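Local coordinates for protein dihydropteroate synthase (Stenotrophomonas maltophilia, PDB 7L6P) that probably catalyses the condensation of para-aminobenzoate with 6-hydroxymethyl-7,8-dihydropterin diphosphate to give 7,8-dihydropteroate, a step of folate biosynthesis, at residues R21-D26 with A65-I70; K59-G64 with A100-P105; E114-A119 with E136-A141; G176-R181 with E218-L223. One frame throughout, in Å; residues are numbered along the deposited sequence. Where two conformers were deposited one is given.

Interaction 1 (R21-D26 with A65-I70); sequences RILRLD and ADLLDI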
loop_
_atom_site.group_PDB
_atom_site.type_symbol
_atom_site.label_atom_id
_atom_site.label_comp_id
_atom_site.label_asym_id
_atom_site.label_seq_id
_atom_site.Cartn_x
_atom_site.Cartn_y
_atom_site.Cartn_z
ATOM N N ARG A 21 -21.514 16.668 13.698
ATOM C CA ARG A 21 -21.089 15.311 13.376
ATOM C C ARG A 21 -19.632 15.152 13.791
ATOM O O ARG A 21 -18.733 15.680 13.132
ATOM C CB ARG A 21 -21.288 15.026 11.887
ATOM C CG ARG A 21 -22.674 15.412 11.392
ATOM C CD ARG A 21 -23.049 14.713 10.106
ATOM N NE ARG A 21 -24.400 15.061 9.679
ATOM C CZ ARG A 21 -25.073 14.443 8.714
ATOM N NH1 ARG A 21 -24.558 13.413 8.059
ATOM N NH2 ARG A 21 -26.296 14.865 8.404
ATOM N N ILE A 22 -19.401 14.438 14.896
ATOM C CA ILE A 22 -18.048 14.291 15.420
ATOM C C ILE A 22 -17.271 13.307 14.552
ATOM O O ILE A 22 -17.772 12.232 14.198
ATOM C CB ILE A 22 -18.078 13.828 16.886
ATOM C CG1 ILE A 22 -18.780 14.852 17.783
ATOM C CG2 ILE A 22 -16.667 13.591 17.396
ATOM C CD1 ILE A 22 -18.052 16.169 17.888
ATOM N N LEU A 23 -16.022 13.662 14.240
ATOM C CA LEU A 23 -15.084 12.838 13.489
ATOM C C LEU A 23 -13.829 12.684 14.336
ATOM O O LEU A 23 -13.070 13.640 14.511
ATOM C CB LEU A 23 -14.756 13.478 12.144
ATOM C CG LEU A 23 -13.738 12.817 11.217
ATOM C CD1 LEU A 23 -14.296 11.530 10.571
ATOM C CD2 LEU A 23 -13.265 13.835 10.145
ATOM N N ARG A 24 -13.628 11.494 14.889
ATOM C CA ARG A 24 -12.463 11.234 15.721
ATOM C C ARG A 24 -11.232 11.035 14.847
ATOM O O ARG A 24 -11.300 10.388 13.802
ATOM C CB ARG A 24 -12.694 9.995 16.586
ATOM C CG ARG A 24 -13.564 10.226 17.813
ATOM C CD ARG A 24 -12.767 10.108 19.119
ATOM N NE ARG A 24 -12.180 8.786 19.319
ATOM C CZ ARG A 24 -11.194 8.524 20.172
ATOM N NH1 ARG A 24 -10.648 9.475 20.918
ATOM N NH2 ARG A 24 -10.745 7.273 20.281
ATOM N N LEU A 25 -10.099 11.567 15.290
ATOM C CA LEU A 25 -8.848 11.476 14.549
ATOM C C LEU A 25 -7.793 10.688 15.329
ATOM O O LEU A 25 -6.594 10.974 15.272
ATOM C CB LEU A 25 -8.356 12.869 14.157
ATOM C CG LEU A 25 -9.328 13.573 13.197
ATOM C CD1 LEU A 25 -8.912 14.992 12.895
ATOM C CD2 LEU A 25 -9.502 12.784 11.882
ATOM N N ASP A 26 -8.228 9.653 16.042
ATOM C CA ASP A 26 -7.277 8.749 16.682
ATOM C C ASP A 26 -6.595 7.861 15.647
ATOM O O ASP A 26 -5.463 7.412 15.847
ATOM C CB ASP A 26 -8.002 7.903 17.726
ATOM C CG ASP A 26 -9.200 7.172 17.144
ATOM O OD1 ASP A 26 -9.975 7.778 16.367
ATOM O OD2 ASP A 26 -9.373 5.980 17.465
ATOM N N ALA A 65 -16.239 4.814 3.858
ATOM C CA ALA A 65 -15.836 6.212 3.938
ATOM C C ALA A 65 -16.346 6.841 5.229
ATOM O O ALA A 65 -17.498 6.628 5.620
ATOM C CB ALA A 65 -16.354 6.979 2.720
ATOM N N ASP A 66 -15.461 7.572 5.916
ATOM C CA ASP A 66 -15.834 8.303 7.124
ATOM C C ASP A 66 -16.414 9.668 6.824
ATOM O O ASP A 66 -17.076 10.242 7.685
ATOM C CB ASP A 66 -14.618 8.494 8.032
ATOM C CG ASP A 66 -13.926 7.174 8.365
ATOM O OD1 ASP A 66 -14.417 6.421 9.256
ATOM O OD2 ASP A 66 -12.913 6.874 7.677
ATOM N N LEU A 67 -16.201 10.191 5.624
ATOM C CA LEU A 67 -16.751 11.483 5.254
ATOM C C LEU A 67 -16.699 11.592 3.740
ATOM O O LEU A 67 -15.961 10.862 3.072
ATOM C CB LEU A 67 -15.999 12.640 5.937
ATOM C CG LEU A 67 -14.531 12.937 5.618
ATOM C CD1 LEU A 67 -14.155 14.350 6.109
ATOM C CD2 LEU A 67 -13.592 11.897 6.206
ATOM N N LEU A 68 -17.521 12.486 3.206
ATOM C CA LEU A 68 -17.672 12.662 1.770
ATOM C C LEU A 68 -17.395 14.108 1.384
ATOM O O LEU A 68 -17.679 15.034 2.146
ATOM C CB LEU A 68 -19.077 12.259 1.331
ATOM C CG LEU A 68 -19.455 10.808 1.627
ATOM C CD1 LEU A 68 -20.888 10.576 1.217
ATOM C CD2 LEU A 68 -18.517 9.838 0.902
ATOM N N ASP A 69 -16.833 14.303 0.196
ATOM C CA ASP A 69 -16.490 15.630 -0.303
ATOM C C ASP A 69 -17.254 15.880 -1.594
ATOM O O ASP A 69 -17.039 15.174 -2.582
ATOM C CB ASP A 69 -14.988 15.768 -0.544
ATOM C CG ASP A 69 -14.559 17.218 -0.657
ATOM O OD1 ASP A 69 -15.115 18.051 0.104
ATOM O OD2 ASP A 69 -13.676 17.527 -1.500
ATOM N N ILE A 70 -18.131 16.886 -1.587
ATOM C CA ILE A 70 -19.048 17.151 -2.693
ATOM C C ILE A 70 -18.533 18.344 -3.486
ATOM O O ILE A 70 -18.313 19.418 -2.923
ATOM C CB ILE A 70 -20.476 17.404 -2.190
ATOM C CG1 ILE A 70 -20.880 16.348 -1.158
ATOM C CG2 ILE A 70 -21.452 17.410 -3.354
ATOM C CD1 ILE A 70 -20.739 14.937 -1.630
#
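Leu-23 makes the contact with both of its methyl branches. CD1 of Leu-23 lies 4.0 Å from CB of Asp-66, and CD2 of Leu-23 lies 4.2 Å from CD1 of Leu-67. The two branches thus bridge Asp-66, just ahead of strand 67-71, and Leu-67, its first residue. In both pairs the side chains cross at about a right angle. Leu-23 holds CG anti to its backbone N (chi1 177°), which carries the fork across to the other segment. Leu-67 has the less common first torsion of 65°, with CG set between backbone N and carbonyl carbon, and this directs its CD1 to the Leu-23 branch.

The polar part faces other neighbours. Only the CB of Asp-66 touches Leu-23. Its OD1 forms a salt bridge with Arg-29, and its OD2 accepts a hydrogen bond from Val-30 N. Both partners belong to strand 29-35, next in the barrel.

Backbone bonds hold each segment in a different sheet. Leu-23 bonds to Leu-16 in the antiparallel pair 15-18 and 21-24. Leu-67 bonds to Gly-32 in the parallel barrel. No hydrogen bond joins the two segments. Their closest CA atoms, of Leu-23 and Asp-66, are 7.9 Å apart.

The N-terminal hairpin therefore lies against the barrel at the end where strand 67-71 begins. The join is made by side-chain packing, while the aspartate charge beside it is answered by an arginine and a backbone N-H of the adjoining strand.

Interaction 2 (K59-G64 with A100-P105); sequences KLVEEG and ARTRVP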
loop_
_atom_site.group_PDB
_atom_site.type_symbol
_atom_site.label_atom_id
_atom_site.label_comp_id
_atom_site.label_asym_id
_atom_site.label_seq_id
_atom_site.Cartn_x
_atom_site.Cartn_y
_atom_site.Cartn_z
ATOM N N LYS A 59 -22.718 4.617 -1.633
ATOM C CA LYS A 59 -21.861 3.459 -1.882
ATOM C C LYS A 59 -20.489 3.629 -1.247
ATOM O O LYS A 59 -19.929 2.671 -0.699
ATOM C CB LYS A 59 -21.710 3.229 -3.386
ATOM C CG LYS A 59 -20.572 2.278 -3.780
ATOM C CD LYS A 59 -20.079 2.620 -5.203
ATOM C CE LYS A 59 -18.702 2.017 -5.541
ATOM N NZ LYS A 59 -17.651 3.084 -5.725
ATOM N N LEU A 60 -19.938 4.841 -1.295
ATOM C CA LEU A 60 -18.647 5.077 -0.664
ATOM C C LEU A 60 -18.745 4.894 0.840
ATOM O O LEU A 60 -17.809 4.389 1.475
ATOM C CB LEU A 60 -18.136 6.480 -1.011
ATOM C CG LEU A 60 -17.736 6.658 -2.487
ATOM C CD1 LEU A 60 -17.011 7.981 -2.710
ATOM C CD2 LEU A 60 -16.889 5.469 -2.960
ATOM N N VAL A 61 -19.882 5.279 1.424
ATOM C CA VAL A 61 -20.074 5.099 2.854
ATOM C C VAL A 61 -20.102 3.616 3.207
ATOM O O VAL A 61 -19.341 3.159 4.064
ATOM C CB VAL A 61 -21.345 5.830 3.317
ATOM C CG1 VAL A 61 -21.692 5.452 4.767
ATOM C CG2 VAL A 61 -21.151 7.338 3.182
ATOM N N GLU A 62 -20.899 2.824 2.490
ATOM C CA GLU A 62 -20.928 1.391 2.777
ATOM C C GLU A 62 -19.581 0.728 2.503
ATOM O O GLU A 62 -19.234 -0.255 3.164
ATOM C CB GLU A 62 -22.048 0.708 1.993
ATOM C CG GLU A 62 -22.172 -0.804 2.256
ATOM C CD GLU A 62 -22.463 -1.193 3.723
ATOM O OE1 GLU A 62 -23.021 -0.368 4.486
ATOM O OE2 GLU A 62 -22.134 -2.345 4.107
ATOM N N GLU A 63 -18.779 1.278 1.593
ATOM C CA GLU A 63 -17.423 0.770 1.435
ATOM C C GLU A 63 -16.506 1.179 2.583
ATOM O O GLU A 63 -15.390 0.649 2.672
ATOM C CB GLU A 63 -16.822 1.246 0.117
ATOM C CG GLU A 63 -17.517 0.685 -1.112
ATOM C CD GLU A 63 -16.722 0.884 -2.395
ATOM O OE1 GLU A 63 -15.697 1.615 -2.366
ATOM O OE2 GLU A 63 -17.107 0.279 -3.426
ATOM N N GLY A 64 -16.936 2.109 3.443
ATOM C CA GLY A 64 -16.206 2.470 4.646
ATOM C C GLY A 64 -15.869 3.941 4.792
ATOM O O GLY A 64 -15.252 4.311 5.800
ATOM N N ALA A 100 -29.250 13.891 4.754
ATOM C CA ALA A 100 -30.428 13.266 5.337
ATOM C C ALA A 100 -30.367 11.743 5.337
ATOM O O ALA A 100 -31.185 11.111 6.014
ATOM C CB ALA A 100 -31.683 13.733 4.595
ATOM N N ARG A 101 -29.444 11.136 4.589
ATOM C CA ARG A 101 -29.415 9.687 4.442
ATOM C C ARG A 101 -28.134 9.040 4.954
ATOM O O ARG A 101 -28.005 7.814 4.864
ATOM C CB ARG A 101 -29.653 9.310 2.974
ATOM C CG ARG A 101 -31.071 9.658 2.538
ATOM C CD ARG A 101 -31.251 9.700 1.041
ATOM N NE ARG A 101 -31.143 8.382 0.434
ATOM C CZ ARG A 101 -31.399 8.136 -0.842
ATOM N NH1 ARG A 101 -31.793 9.100 -1.662
ATOM N NH2 ARG A 101 -31.274 6.894 -1.303
ATOM N N THR A 102 -27.193 9.817 5.493
ATOM C CA THR A 102 -26.007 9.284 6.151
ATOM C C THR A 102 -25.773 10.058 7.439
ATOM O O THR A 102 -26.283 11.168 7.624
ATOM C CB THR A 102 -24.737 9.387 5.284
ATOM O OG1 THR A 102 -24.344 10.762 5.172
ATOM C CG2 THR A 102 -24.970 8.855 3.900
ATOM N N ARG A 103 -24.976 9.465 8.326
ATOM C CA ARG A 103 -24.577 10.109 9.569
ATOM C C ARG A 103 -23.178 10.710 9.486
ATOM O O ARG A 103 -22.715 11.309 10.458
ATOM C CB ARG A 103 -24.647 9.104 10.729
ATOM N N VAL A 104 -22.510 10.579 8.344
ATOM C CA VAL A 104 -21.134 11.034 8.171
ATOM C C VAL A 104 -21.089 12.524 7.834
ATOM O O VAL A 104 -22.077 13.095 7.348
ATOM C CB VAL A 104 -20.409 10.211 7.093
ATOM C CG1 VAL A 104 -20.553 8.720 7.355
ATOM C CG2 VAL A 104 -20.922 10.568 5.708
ATOM N N PRO A 105 -19.986 13.202 8.137
ATOM C CA PRO A 105 -19.833 14.599 7.723
ATOM C C PRO A 105 -19.851 14.759 6.203
ATOM O O PRO A 105 -19.277 13.959 5.464
ATOM C CB PRO A 105 -18.479 14.985 8.315
ATOM C CG PRO A 105 -18.250 13.971 9.422
ATOM C CD PRO A 105 -18.846 12.730 8.939
#
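Val-61 meets Thr-102 and Val-104 through its methyl groups. From CB the side chain splits into two. CG1 stands anti to the backbone N (chi1 170°) and comes 4.3 Å from CG1 of Val-104. CG2 does most of the touching. It lies 4.1 Å from CG2 of Val-104, the two valines reaching toward each other tip to tip. It also lies 4.2 Å from CG2 of Thr-102, whose side chain it meets at a slant. One methyl is thus shared by two partners. Val-61 also touches Leu-68 of strand 67-71, so it packs inward as well as across.

Thr-102 offers its methyl to this contact and keeps its hydroxyl for another bond. With chi1 at 70°, OG1 turns away from Val-61 and hydrogen-bonds to the carbonyl O of Leu-98, one turn back in helix 84-101. Val-104 is tied by its backbone, where its O accepts a hydrogen bond from NH1 of Arg-21.

Gly-64, the first residue to leave helical angles, has a positive phi (125°) and forms a Schellman motif with the last turn of helix 49-62. Gly-64 N bonds to Val-61 O at 2.7 Å.

This is the side-by-side packing of the helical layer of a TIM barrel. The last turn of helix 49-62 rests on the link that leads from helix 84-101 into strand 106-109, the closing step of a beta-alpha-beta crossover.

Interaction 3 (E114-A119 with E136-A141); sequences EVMRAA and EGALDA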
loop_
_atom_site.group_PDB
_atom_site.type_symbol
_atom_site.label_atom_id
_atom_site.label_comp_id
_atom_site.label_asym_id
_atom_site.label_seq_id
_atom_site.Cartn_x
_atom_site.Cartn_y
_atom_site.Cartn_z
ATOM N N GLU A 114 -20.072 32.158 -1.851
ATOM C CA GLU A 114 -21.499 31.849 -1.934
ATOM C C GLU A 114 -21.750 30.353 -1.829
ATOM O O GLU A 114 -22.711 29.917 -1.185
ATOM C CB GLU A 114 -22.100 32.350 -3.245
ATOM C CG GLU A 114 -21.856 33.802 -3.591
ATOM C CD GLU A 114 -20.646 33.996 -4.502
ATOM O OE1 GLU A 114 -19.673 33.201 -4.401
ATOM O OE2 GLU A 114 -20.693 34.933 -5.340
ATOM N N VAL A 115 -20.910 29.547 -2.476
ATOM C CA VAL A 115 -21.104 28.104 -2.415
ATOM C C VAL A 115 -20.873 27.601 -1.001
ATOM O O VAL A 115 -21.569 26.692 -0.534
ATOM C CB VAL A 115 -20.186 27.398 -3.428
ATOM C CG1 VAL A 115 -20.393 25.893 -3.378
ATOM C CG2 VAL A 115 -20.462 27.916 -4.837
ATOM N N MET A 116 -19.920 28.205 -0.284
ATOM C CA MET A 116 -19.665 27.811 1.097
ATOM C C MET A 116 -20.889 28.046 1.965
ATOM O O MET A 116 -21.334 27.144 2.683
ATOM C CB MET A 116 -18.465 28.578 1.650
ATOM C CG MET A 116 -17.132 28.196 1.043
ATOM S SD MET A 116 -15.807 29.302 1.564
ATOM C CE MET A 116 -14.442 28.729 0.563
ATOM N N ARG A 117 -21.451 29.255 1.902
ATOM C CA ARG A 117 -22.588 29.596 2.750
ATOM C C ARG A 117 -23.788 28.714 2.441
ATOM O O ARG A 117 -24.437 28.182 3.352
ATOM C CB ARG A 117 -22.956 31.069 2.576
ATOM C CG ARG A 117 -22.183 32.019 3.460
ATOM C CD ARG A 117 -22.745 33.420 3.332
ATOM N NE ARG A 117 -22.899 33.793 1.929
ATOM C CZ ARG A 117 -22.183 34.723 1.305
ATOM N NH1 ARG A 117 -21.288 35.457 1.951
ATOM N NH2 ARG A 117 -22.373 34.924 0.001
ATOM N N ALA A 118 -24.087 28.532 1.156
ATOM C CA ALA A 118 -25.264 27.761 0.780
ATOM C C ALA A 118 -25.091 26.287 1.126
ATOM O O ALA A 118 -26.032 25.640 1.600
ATOM C CB ALA A 118 -25.545 27.951 -0.706
ATOM N N ALA A 119 -23.904 25.736 0.875
ATOM C CA ALA A 119 -23.648 24.337 1.197
ATOM C C ALA A 119 -23.773 24.081 2.698
ATOM O O ALA A 119 -24.404 23.105 3.121
ATOM C CB ALA A 119 -22.267 23.927 0.686
ATOM N N GLU A 136 -11.828 36.175 -3.004
ATOM C CA GLU A 136 -12.360 37.391 -2.395
ATOM C C GLU A 136 -13.599 37.063 -1.568
ATOM O O GLU A 136 -14.542 36.455 -2.079
ATOM C CB GLU A 136 -12.692 38.401 -3.498
ATOM C CG GLU A 136 -13.144 39.750 -3.015
ATOM C CD GLU A 136 -12.034 40.502 -2.299
ATOM O OE1 GLU A 136 -10.854 40.359 -2.708
ATOM O OE2 GLU A 136 -12.345 41.219 -1.317
ATOM N N GLY A 137 -13.584 37.421 -0.277
ATOM C CA GLY A 137 -14.691 37.125 0.623
ATOM C C GLY A 137 -14.692 35.738 1.252
ATOM O O GLY A 137 -15.546 35.458 2.101
ATOM N N ALA A 138 -13.810 34.841 0.828
ATOM C CA ALA A 138 -13.842 33.470 1.324
ATOM C C ALA A 138 -13.485 33.395 2.805
ATOM O O ALA A 138 -14.097 32.635 3.571
ATOM C CB ALA A 138 -12.876 32.616 0.509
ATOM N N LEU A 139 -12.471 34.155 3.210
ATOM C CA LEU A 139 -11.989 34.107 4.579
ATOM C C LEU A 139 -13.106 34.416 5.570
ATOM O O LEU A 139 -13.353 33.646 6.506
ATOM C CB LEU A 139 -10.832 35.085 4.717
ATOM C CG LEU A 139 -9.875 34.968 5.881
ATOM C CD1 LEU A 139 -9.276 33.582 5.899
ATOM C CD2 LEU A 139 -8.802 36.046 5.730
ATOM N N ASP A 140 -13.797 35.540 5.376
ATOM C CA ASP A 140 -14.855 35.922 6.306
ATOM C C ASP A 140 -16.059 35.002 6.194
ATOM O O ASP A 140 -16.717 34.714 7.202
ATOM C CB ASP A 140 -15.292 37.366 6.070
ATOM C CG ASP A 140 -14.260 38.370 6.520
ATOM O OD1 ASP A 140 -13.465 38.025 7.425
ATOM O OD2 ASP A 140 -14.275 39.520 6.002
ATOM N N ALA A 141 -16.374 34.542 4.982
ATOM C CA ALA A 141 -17.571 33.731 4.812
ATOM C C ALA A 141 -17.433 32.412 5.557
ATOM O O ALA A 141 -18.343 32.007 6.284
ATOM C CB ALA A 141 -17.840 33.500 3.323
#
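Two consecutive helices of the barrel's outer layer meet here, 113-121 and 138-145, through Met-116 with Ala-138 and Arg-117 with Ala-141. Their backbones come nearest at Arg-117 and Ala-141, whose CA atoms are 6.8 Å apart. Met-116 is extended beyond CG (chi2 172°), so its methyl is carried out to the second helix. There CE lies 4.2 Å from CB of Ala-138. This is the apolar, buried half of the contact. Met-116 also touches Thr-110 and Leu-133, in the loops ahead of the two helices.

In a TIM barrel each helix flanks the parallel strands and packs against the helices beside it. Helix 113-121 does so on two fronts. Away from 138-145, Ala-118 rests on Leu-88 and Ile-92 of helix 84-101. Val-115 and Ala-119 reach Ile-108 of strand 106-109.

Arg-117 forms the outer edge of the contact. Its CB does not point at the other helix, but the chain bends at chi3 (-49°) and swings the guanidinium across. NH1 then lies 4.2 Å from CB of Ala-141, which is buried, and the group meets the methyl obliquely. No hydrogen bond crosses the contact.

Gly-137 is the N-cap residue of helix 138-145. It has a positive phi of 84°, and its O receives the N-H of Ala-141 at 3.1 Å.

Interaction 4 (G176-R181 with E218-L223); sequences GFLVQR and ERFLEL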
loop_
_atom_site.group_PDB
_atom_site.type_symbol
_atom_site.label_atom_id
_atom_site.label_comp_id
_atom_site.label_asym_id
_atom_site.label_seq_id
_atom_site.Cartn_x
_atom_site.Cartn_y
_atom_site.Cartn_z
ATOM N N GLY A 176 5.757 28.067 4.642
ATOM C CA GLY A 176 5.564 29.500 4.832
ATOM C C GLY A 176 4.179 29.938 4.411
ATOM O O GLY A 176 3.521 30.722 5.102
ATOM N N PHE A 177 3.698 29.384 3.301
ATOM C CA PHE A 177 2.359 29.707 2.828
ATOM C C PHE A 177 1.317 29.321 3.859
ATOM O O PHE A 177 0.483 30.146 4.251
ATOM C CB PHE A 177 2.080 28.986 1.509
ATOM C CG PHE A 177 0.643 29.097 1.035
ATOM C CD1 PHE A 177 -0.320 28.170 1.438
ATOM C CD2 PHE A 177 0.269 30.085 0.129
ATOM C CE1 PHE A 177 -1.640 28.243 0.975
ATOM C CE2 PHE A 177 -1.053 30.158 -0.330
ATOM C CZ PHE A 177 -2.011 29.242 0.111
ATOM N N LEU A 178 1.358 28.064 4.319
ATOM C CA LEU A 178 0.351 27.592 5.263
ATOM C C LEU A 178 0.384 28.389 6.558
ATOM O O LEU A 178 -0.672 28.732 7.105
ATOM C CB LEU A 178 0.539 26.101 5.539
ATOM C CG LEU A 178 0.301 25.148 4.368
ATOM C CD1 LEU A 178 0.511 23.703 4.826
ATOM C CD2 LEU A 178 -1.105 25.328 3.831
ATOM N N VAL A 179 1.581 28.674 7.077
ATOM C CA VAL A 179 1.686 29.524 8.264
ATOM C C VAL A 179 0.889 30.811 8.075
ATOM O O VAL A 179 0.193 31.266 8.993
ATOM C CB VAL A 179 3.161 29.824 8.594
ATOM C CG1 VAL A 179 3.262 31.068 9.472
ATOM C CG2 VAL A 179 3.808 28.645 9.286
ATOM N N GLN A 180 0.942 31.397 6.870
ATOM C CA GLN A 180 0.300 32.688 6.641
ATOM C C GLN A 180 -1.200 32.562 6.469
ATOM O O GLN A 180 -1.943 33.432 6.928
ATOM C CB GLN A 180 0.918 33.376 5.418
ATOM C CG GLN A 180 0.625 34.835 5.318
ATOM C CD GLN A 180 -0.656 35.128 4.573
ATOM O OE1 GLN A 180 -1.183 34.276 3.868
ATOM N NE2 GLN A 180 -1.180 36.340 4.740
ATOM N N ARG A 181 -1.663 31.478 5.865
ATOM C CA ARG A 181 -3.097 31.227 5.772
ATOM C C ARG A 181 -3.687 30.931 7.146
ATOM O O ARG A 181 -4.812 31.347 7.441
ATOM C CB ARG A 181 -3.368 30.064 4.807
ATOM C CG ARG A 181 -2.808 30.241 3.410
ATOM C CD ARG A 181 -3.129 31.615 2.846
ATOM N NE ARG A 181 -4.562 31.888 2.849
ATOM C CZ ARG A 181 -5.084 33.109 2.947
ATOM N NH1 ARG A 181 -4.319 34.184 3.039
ATOM N NH2 ARG A 181 -6.409 33.252 2.967
ATOM N N GLU A 218 5.904 14.934 7.466
ATOM C CA GLU A 218 5.837 14.986 8.919
ATOM C C GLU A 218 6.264 16.340 9.456
ATOM O O GLU A 218 5.838 16.716 10.549
ATOM C CB GLU A 218 6.704 13.890 9.523
ATOM C CG GLU A 218 6.245 13.385 10.837
ATOM C CD GLU A 218 6.917 12.080 11.160
ATOM O OE1 GLU A 218 7.460 11.459 10.203
ATOM O OE2 GLU A 218 6.900 11.688 12.354
ATOM N N ARG A 219 7.057 17.088 8.684
ATOM C CA ARG A 219 7.480 18.430 9.075
ATOM C C ARG A 219 6.291 19.316 9.441
ATOM O O ARG A 219 6.407 20.198 10.292
ATOM C CB ARG A 219 8.280 19.044 7.915
ATOM C CG ARG A 219 9.079 20.282 8.231
ATOM C CD ARG A 219 8.448 21.526 7.618
ATOM N NE ARG A 219 9.068 22.742 8.132
ATOM C CZ ARG A 219 8.828 23.256 9.333
ATOM N NH1 ARG A 219 7.977 22.684 10.171
ATOM N NH2 ARG A 219 9.465 24.362 9.703
ATOM N N PHE A 220 5.144 19.106 8.793
ATOM C CA PHE A 220 4.001 20.005 8.939
ATOM C C PHE A 220 3.139 19.707 10.164
ATOM O O PHE A 220 2.204 20.471 10.449
ATOM C CB PHE A 220 3.171 19.979 7.648
ATOM C CG PHE A 220 3.940 20.427 6.427
ATOM C CD1 PHE A 220 4.750 19.541 5.735
ATOM C CD2 PHE A 220 3.862 21.737 5.975
ATOM C CE1 PHE A 220 5.473 19.954 4.588
ATOM C CE2 PHE A 220 4.575 22.155 4.831
ATOM C CZ PHE A 220 5.386 21.251 4.142
ATOM N N LEU A 221 3.417 18.625 10.896
ATOM C CA LEU A 221 2.695 18.394 12.139
ATOM C C LEU A 221 3.002 19.470 13.166
ATOM O O LEU A 221 2.226 19.652 14.108
ATOM C CB LEU A 221 3.067 17.024 12.717
ATOM C CG LEU A 221 2.506 15.827 11.960
ATOM C CD1 LEU A 221 3.014 14.565 12.600
ATOM C CD2 LEU A 221 0.982 15.874 11.904
ATOM N N GLU A 222 4.116 20.186 12.997
ATOM C CA GLU A 222 4.461 21.260 13.924
ATOM C C GLU A 222 3.464 22.407 13.834
ATOM O O GLU A 222 3.391 23.220 14.745
ATOM C CB GLU A 222 5.888 21.742 13.690
ATOM N N LEU A 223 2.752 22.549 12.715
ATOM C CA LEU A 223 1.683 23.548 12.654
ATOM C C LEU A 223 0.562 23.270 13.660
ATOM O O LEU A 223 -0.225 24.172 13.942
ATOM C CB LEU A 223 1.120 23.644 11.232
ATOM C CG LEU A 223 2.209 24.145 10.291
ATOM C CD1 LEU A 223 1.824 24.123 8.785
ATOM C CD2 LEU A 223 2.618 25.537 10.739
#
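The 176-181 part of helix 170-188 and a run of 3-10 turns at 218-223 come nearest at Val-179 and Leu-223, with 7.4 Å between their CA atoms. The 3-10 form is seen in the bond from Leu-223 N to Phe-220 O, 3.1 Å long. That spacing places Phe-220 and Leu-223 on one side, both pointing to the helix.

Leu-223 carries most of the contact. It keeps CG anti to the carbonyl carbon (chi1 -64°), and its two methyls part over two helix residues. CD1 lies 4.0 Å from CB of Leu-178. CD2 lies 3.6 Å from CG2 of Val-179. In both pairs the side chains cross nearly at right angles. Leu-178 then reaches on to the aromatic ring, its CD1 being 4.1 Å from CD2 of Phe-220. The methyl comes to the ring obliquely. On the barrel side lies strand 195-198, where Ile-197 touches Leu-178, Phe-220 and Leu-223.

The polar groups of the helix turn stay on another side. NH1 of Arg-181 bonds to OE1 of Gln-180 at 3.2 Å, and NE of Arg-181 bonds to Gly-132 O.

Leu-178 and Phe-220 are buried, while Val-179 is exposed at the margin. Since no hydrogen bond crosses, the contact depends on the fit of apolar side chains, which pack the helix and the loop before strand 227-229 together beside the barrel strand 195-198.

How the interactions relate
All four contacts join their segments by side-chain packing without a crossing hydrogen bond, but their places differ. Interaction 1 is buried at the barrel's strand-start end, and interaction 3 is buried between two helices, apart from its exposed arginine. Interaction 4 is partly buried, and interaction 2 is a surface contact. Interactions 1 and 2 touch and take adjoining halves of the run 59-70, where helix 49-62 leads into strand 67-71. Interactions 3 and 4 meet at Leu-139 and Arg-181. Interactions 2 and 4 lie on opposite sides of the chain's centre. A charged group meets the other segment in interaction 3, the guanidinium of Arg-117; in interaction 1 the aspartate touches through its CB.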